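Local coordinates for protein glucosamine-6-phosphate deaminase (Thermotoga maritima, PDB 1J5X) that is a SIS-domain protein, built around parallel beta sheets flanked by helices, at residues A[27-39]-A[167-179]. Sequence-based numbering, arbitrary orientation.
Sequences LKKFFENFVLNLE and ILLSLMFLADKIA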
loop_
_atom_site.group_PDB
_atom_site.type_symbol
_atom_site.label_atom_id
_atom_site.label_comp_id
_atom_site.label_asym_id
_atom_site.label_seq_id
_atom_site.Cartn_x
_atom_site.Cartn_y
_atom_site.Cartn_z
ATOM N N LEU A 27 4.347 -9.145 -12.922
ATOM C CA LEU A 27 3.292 -8.131 -12.955
ATOM C C LEU A 27 2.596 -8.004 -14.301
ATOM O O LEU A 27 1.383 -7.921 -14.360
ATOM C CB LEU A 27 3.882 -6.779 -12.524
ATOM C CG LEU A 27 2.875 -5.641 -12.291
ATOM C CD1 LEU A 27 1.920 -6.020 -11.080
ATOM C CD2 LEU A 27 3.693 -4.370 -11.988
ATOM N N LYS A 28 3.374 -7.985 -15.380
ATOM C CA LYS A 28 2.760 -7.862 -16.699
ATOM C C LYS A 28 1.822 -9.005 -16.996
ATOM O O LYS A 28 0.714 -8.851 -17.531
ATOM C CB LYS A 28 3.837 -7.734 -17.789
ATOM C CG LYS A 28 3.251 -7.484 -19.194
ATOM C CD LYS A 28 4.357 -7.003 -20.150
ATOM C CE LYS A 28 3.849 -6.656 -21.557
ATOM N NZ LYS A 28 3.731 -7.861 -22.446
ATOM N N LYS A 29 2.257 -10.207 -16.637
ATOM C CA LYS A 29 1.398 -11.355 -16.853
ATOM C C LYS A 29 0.095 -11.254 -16.070
ATOM O O LYS A 29 -0.984 -11.553 -16.579
ATOM C CB LYS A 29 2.154 -12.624 -16.417
ATOM C CG LYS A 29 1.369 -13.912 -16.516
ATOM C CD LYS A 29 2.348 -15.065 -16.155
ATOM C CE LYS A 29 1.736 -16.453 -16.308
ATOM N NZ LYS A 29 2.659 -17.441 -15.678
ATOM N N PHE A 30 0.215 -10.849 -14.808
ATOM C CA PHE A 30 -0.942 -10.715 -13.961
ATOM C C PHE A 30 -1.831 -9.619 -14.567
ATOM O O PHE A 30 -3.046 -9.762 -14.662
ATOM C CB PHE A 30 -0.501 -10.303 -12.545
ATOM C CG PHE A 30 -1.618 -9.771 -11.701
ATOM C CD1 PHE A 30 -2.546 -10.622 -11.131
ATOM C CD2 PHE A 30 -1.754 -8.369 -11.501
ATOM C CE1 PHE A 30 -3.625 -10.127 -10.350
ATOM C CE2 PHE A 30 -2.820 -7.848 -10.733
ATOM C CZ PHE A 30 -3.760 -8.720 -10.153
ATOM N N PHE A 31 -1.200 -8.511 -14.945
ATOM C CA PHE A 31 -1.969 -7.392 -15.516
ATOM C C PHE A 31 -2.769 -7.842 -16.739
ATOM O O PHE A 31 -3.994 -7.584 -16.855
ATOM C CB PHE A 31 -0.987 -6.276 -15.917
ATOM C CG PHE A 31 -1.663 -5.087 -16.554
ATOM C CD1 PHE A 31 -2.560 -4.294 -15.830
ATOM C CD2 PHE A 31 -1.399 -4.772 -17.904
ATOM C CE1 PHE A 31 -3.204 -3.195 -16.426
ATOM C CE2 PHE A 31 -2.031 -3.672 -18.527
ATOM C CZ PHE A 31 -2.935 -2.882 -17.800
ATOM N N GLU A 32 -2.088 -8.560 -17.637
ATOM C CA GLU A 32 -2.713 -8.955 -18.898
ATOM C C GLU A 32 -3.694 -10.069 -18.772
ATOM O O GLU A 32 -4.693 -10.110 -19.471
ATOM C CB GLU A 32 -1.640 -9.315 -19.930
ATOM C CG GLU A 32 -0.675 -8.155 -20.220
ATOM C CD GLU A 32 0.403 -8.503 -21.241
ATOM O OE1 GLU A 32 0.657 -9.716 -21.450
ATOM O OE2 GLU A 32 1.011 -7.578 -21.827
ATOM N N ASN A 33 -3.436 -10.996 -17.858
ATOM C CA ASN A 33 -4.381 -12.083 -17.747
ATOM C C ASN A 33 -5.572 -11.852 -16.842
ATOM O O ASN A 33 -6.648 -12.406 -17.076
ATOM C CB ASN A 33 -3.619 -13.341 -17.362
ATOM C CG ASN A 33 -2.787 -13.837 -18.498
ATOM O OD1 ASN A 33 -3.391 -14.675 -19.333
ATOM N ND2 ASN A 33 -1.627 -13.443 -18.669
ATOM N N PHE A 34 -5.402 -11.038 -15.809
ATOM C CA PHE A 34 -6.491 -10.804 -14.889
ATOM C C PHE A 34 -7.034 -9.348 -14.966
ATOM O O PHE A 34 -8.222 -9.139 -15.085
ATOM C CB PHE A 34 -6.021 -11.051 -13.426
ATOM C CG PHE A 34 -7.073 -10.767 -12.397
ATOM C CD1 PHE A 34 -8.098 -11.698 -12.152
ATOM C CD2 PHE A 34 -7.022 -9.610 -11.625
ATOM C CE1 PHE A 34 -9.050 -11.477 -11.141
ATOM C CE2 PHE A 34 -7.945 -9.373 -10.622
ATOM C CZ PHE A 34 -8.971 -10.298 -10.362
ATOM N N VAL A 35 -6.147 -8.369 -14.866
ATOM C CA VAL A 35 -6.638 -6.968 -14.837
ATOM C C VAL A 35 -7.382 -6.561 -16.130
ATOM O O VAL A 35 -8.537 -6.106 -16.082
ATOM C CB VAL A 35 -5.478 -5.997 -14.507
ATOM C CG1 VAL A 35 -6.046 -4.554 -14.403
ATOM C CG2 VAL A 35 -4.906 -6.316 -13.113
ATOM N N LEU A 36 -6.716 -6.722 -17.259
ATOM C CA LEU A 36 -7.315 -6.391 -18.540
ATOM C C LEU A 36 -8.591 -7.128 -18.839
ATOM O O LEU A 36 -9.272 -6.757 -19.762
ATOM C CB LEU A 36 -6.356 -6.698 -19.663
ATOM C CG LEU A 36 -5.162 -5.784 -19.668
ATOM C CD1 LEU A 36 -4.341 -6.137 -20.905
ATOM C CD2 LEU A 36 -5.653 -4.293 -19.717
ATOM N N ASN A 37 -8.927 -8.178 -18.088
ATOM C CA ASN A 37 -10.169 -8.909 -18.394
ATOM C C ASN A 37 -11.277 -8.611 -17.397
ATOM O O ASN A 37 -12.416 -9.084 -17.527
ATOM C CB ASN A 37 -9.896 -10.434 -18.489
ATOM C CG ASN A 37 -9.039 -10.804 -19.714
ATOM O OD1 ASN A 37 -9.483 -10.357 -20.899
ATOM N ND2 ASN A 37 -7.987 -11.469 -19.600
ATOM N N LEU A 38 -10.936 -7.790 -16.411
ATOM C CA LEU A 38 -11.846 -7.416 -15.344
ATOM C C LEU A 38 -13.171 -6.777 -15.804
ATOM O O LEU A 38 -14.208 -7.011 -15.188
ATOM C CB LEU A 38 -11.092 -6.491 -14.380
ATOM C CG LEU A 38 -11.071 -6.468 -12.842
ATOM C CD1 LEU A 38 -10.924 -7.833 -12.225
ATOM C CD2 LEU A 38 -9.907 -5.576 -12.415
ATOM N N GLU A 39 -13.188 -5.976 -16.865
ATOM C CA GLU A 39 -14.479 -5.396 -17.210
ATOM C C GLU A 39 -15.503 -6.380 -17.786
ATOM O O GLU A 39 -16.706 -6.127 -17.701
ATOM C CB GLU A 39 -14.330 -4.197 -18.133
ATOM C CG GLU A 39 -13.615 -4.479 -19.403
ATOM C CD GLU A 39 -13.371 -3.197 -20.166
ATOM O OE1 GLU A 39 -12.374 -3.138 -20.916
ATOM O OE2 GLU A 39 -14.198 -2.267 -20.013
ATOM N N ILE A 167 -3.315 -5.928 -5.956
ATOM C CA ILE A 167 -4.726 -5.709 -5.694
ATOM C C ILE A 167 -4.967 -4.179 -5.934
ATOM O O ILE A 167 -5.982 -3.799 -6.518
ATOM C CB ILE A 167 -5.099 -6.083 -4.229
ATOM C CG1 ILE A 167 -5.066 -7.653 -4.095
ATOM C CG2 ILE A 167 -6.545 -5.584 -3.887
ATOM C CD1 ILE A 167 -5.070 -8.104 -2.655
ATOM N N LEU A 168 -4.022 -3.364 -5.519
ATOM C CA LEU A 168 -4.185 -1.885 -5.701
ATOM C C LEU A 168 -4.313 -1.564 -7.215
ATOM O O LEU A 168 -5.250 -0.854 -7.633
ATOM C CB LEU A 168 -3.013 -1.161 -5.046
ATOM C CG LEU A 168 -3.080 0.379 -5.147
ATOM C CD1 LEU A 168 -4.440 0.878 -4.613
ATOM C CD2 LEU A 168 -1.912 1.013 -4.419
ATOM N N LEU A 169 -3.411 -2.119 -7.992
ATOM C CA LEU A 169 -3.466 -1.922 -9.440
ATOM C C LEU A 169 -4.820 -2.335 -9.961
ATOM O O LEU A 169 -5.473 -1.621 -10.761
ATOM C CB LEU A 169 -2.408 -2.764 -10.102
ATOM C CG LEU A 169 -2.585 -3.008 -11.601
ATOM C CD1 LEU A 169 -2.458 -1.639 -12.324
ATOM C CD2 LEU A 169 -1.460 -3.908 -12.088
ATOM N N SER A 170 -5.286 -3.510 -9.543
ATOM C CA SER A 170 -6.576 -3.969 -10.043
ATOM C C SER A 170 -7.764 -3.063 -9.709
ATOM O O SER A 170 -8.637 -2.821 -10.572
ATOM C CB SER A 170 -6.912 -5.404 -9.498
ATOM O OG SER A 170 -5.833 -6.291 -9.758
ATOM N N LEU A 171 -7.828 -2.573 -8.474
ATOM C CA LEU A 171 -8.952 -1.762 -8.065
ATOM C C LEU A 171 -8.808 -0.357 -8.670
ATOM O O LEU A 171 -9.820 0.207 -8.956
ATOM C CB LEU A 171 -9.073 -1.682 -6.525
ATOM C CG LEU A 171 -9.252 -3.051 -5.843
ATOM C CD1 LEU A 171 -9.381 -2.871 -4.314
ATOM C CD2 LEU A 171 -10.435 -3.732 -6.431
HETATM N N MSE A 172 -7.590 0.169 -8.834
HETATM C CA MSE A 172 -7.476 1.520 -9.466
HETATM C C MSE A 172 -7.996 1.381 -10.900
HETATM O O MSE A 172 -8.794 2.190 -11.403
HETATM C CB MSE A 172 -6.035 1.956 -9.472
HETATM C CG MSE A 172 -5.563 2.277 -8.082
HETATM SE SE MSE A 172 -3.694 2.851 -8.083
HETATM C CE MSE A 172 -3.926 4.698 -8.709
ATOM N N PHE A 173 -7.520 0.347 -11.587
ATOM C CA PHE A 173 -7.952 0.103 -12.980
ATOM C C PHE A 173 -9.460 -0.062 -13.071
ATOM O O PHE A 173 -10.136 0.525 -13.947
ATOM C CB PHE A 173 -7.153 -1.117 -13.525
ATOM C CG PHE A 173 -7.450 -1.480 -14.968
ATOM C CD1 PHE A 173 -8.576 -2.212 -15.293
ATOM C CD2 PHE A 173 -6.582 -1.114 -15.968
ATOM C CE1 PHE A 173 -8.848 -2.595 -16.610
ATOM C CE2 PHE A 173 -6.849 -1.503 -17.327
ATOM C CZ PHE A 173 -7.971 -2.232 -17.618
ATOM N N LEU A 174 -10.024 -0.847 -12.175
ATOM C CA LEU A 174 -11.479 -1.038 -12.127
ATOM C C LEU A 174 -12.253 0.300 -11.914
ATOM O O LEU A 174 -13.326 0.568 -12.524
ATOM C CB LEU A 174 -11.809 -2.006 -10.981
ATOM C CG LEU A 174 -13.276 -2.370 -10.720
ATOM C CD1 LEU A 174 -13.429 -3.577 -9.837
ATOM C CD2 LEU A 174 -13.890 -1.273 -9.998
ATOM N N ALA A 175 -11.740 1.136 -11.026
ATOM C CA ALA A 175 -12.433 2.413 -10.801
ATOM C C ALA A 175 -12.448 3.254 -12.083
ATOM O O ALA A 175 -13.495 3.849 -12.438
ATOM C CB ALA A 175 -11.717 3.223 -9.714
ATOM N N ASP A 176 -11.304 3.320 -12.757
ATOM C CA ASP A 176 -11.271 4.126 -13.962
ATOM C C ASP A 176 -12.194 3.523 -15.026
ATOM O O ASP A 176 -12.867 4.252 -15.766
ATOM C CB ASP A 176 -9.870 4.251 -14.493
ATOM C CG ASP A 176 -9.038 5.259 -13.697
ATOM O OD1 ASP A 176 -9.563 6.389 -13.433
ATOM O OD2 ASP A 176 -7.881 4.953 -13.345
ATOM N N LYS A 177 -12.221 2.197 -15.128
ATOM C CA LYS A 177 -13.129 1.590 -16.131
ATOM C C LYS A 177 -14.575 1.939 -15.817
ATOM O O LYS A 177 -15.397 2.226 -16.734
ATOM C CB LYS A 177 -12.969 0.036 -16.184
ATOM C CG LYS A 177 -11.721 -0.444 -16.834
ATOM C CD LYS A 177 -11.683 0.055 -18.322
ATOM C CE LYS A 177 -10.578 -0.668 -19.116
ATOM N NZ LYS A 177 -10.378 -0.109 -20.536
ATOM N N ILE A 178 -14.940 1.940 -14.545
ATOM C CA ILE A 178 -16.319 2.257 -14.187
ATOM C C ILE A 178 -16.627 3.735 -14.528
ATOM O O ILE A 178 -17.731 4.054 -15.007
ATOM C CB ILE A 178 -16.574 1.996 -12.713
ATOM C CG1 ILE A 178 -16.576 0.477 -12.510
ATOM C CG2 ILE A 178 -17.891 2.638 -12.234
ATOM C CD1 ILE A 178 -16.700 0.033 -11.094
ATOM N N ALA A 179 -15.630 4.586 -14.310
ATOM C CA ALA A 179 -15.816 6.020 -14.578
ATOM C C ALA A 179 -15.842 6.351 -16.057
ATOM O O ALA A 179 -16.322 7.410 -16.430
ATOM C CB ALA A 179 -14.703 6.822 -13.926
HETATM O O HOH W 1 -13.003 -0.523 -21.905
#
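V35 sets its CG1 methyl over one face of the F173 ring, 3.7 Å from the ring centroid, a CH-pi contact at the tight heart of this helix pair. With CG1 anti to the backbone N (chi1 -177°), the second methyl, CG2, is left to meet S170 OG at 3.5 Å. F31 turns its edge toward the F173 face in an offset edge-to-face pair, planes at 86°, while L36 CD2 comes within 3.7 Å of F173 CZ. One turn earlier L169 is a knob in the hole formed by L27, F30, F31 and V35, its CD2 3.9 Å from F31 CD1. S170 OG, hydrogen-bonded to M166 O, also lies at the edge of the F30 ring, 3.2 Å from CZ.

Beyond L38, whose CD2 rests on S170 O at 3.5 Å, the contact loosens into polar, solvent-linked pairing. E39 OE1 and K177 NZ make only a long salt bridge of 3.6 Å. A water links the two as well, donating to E39 OE2 and accepting from K177 NZ; T183 OG1 is a further partner of that amine. Crossing at -42°, helix 27-35 thus packs on a helix flanking the five-stranded parallel sheet, in the alpha/beta sandwich characteristic of SIS domains.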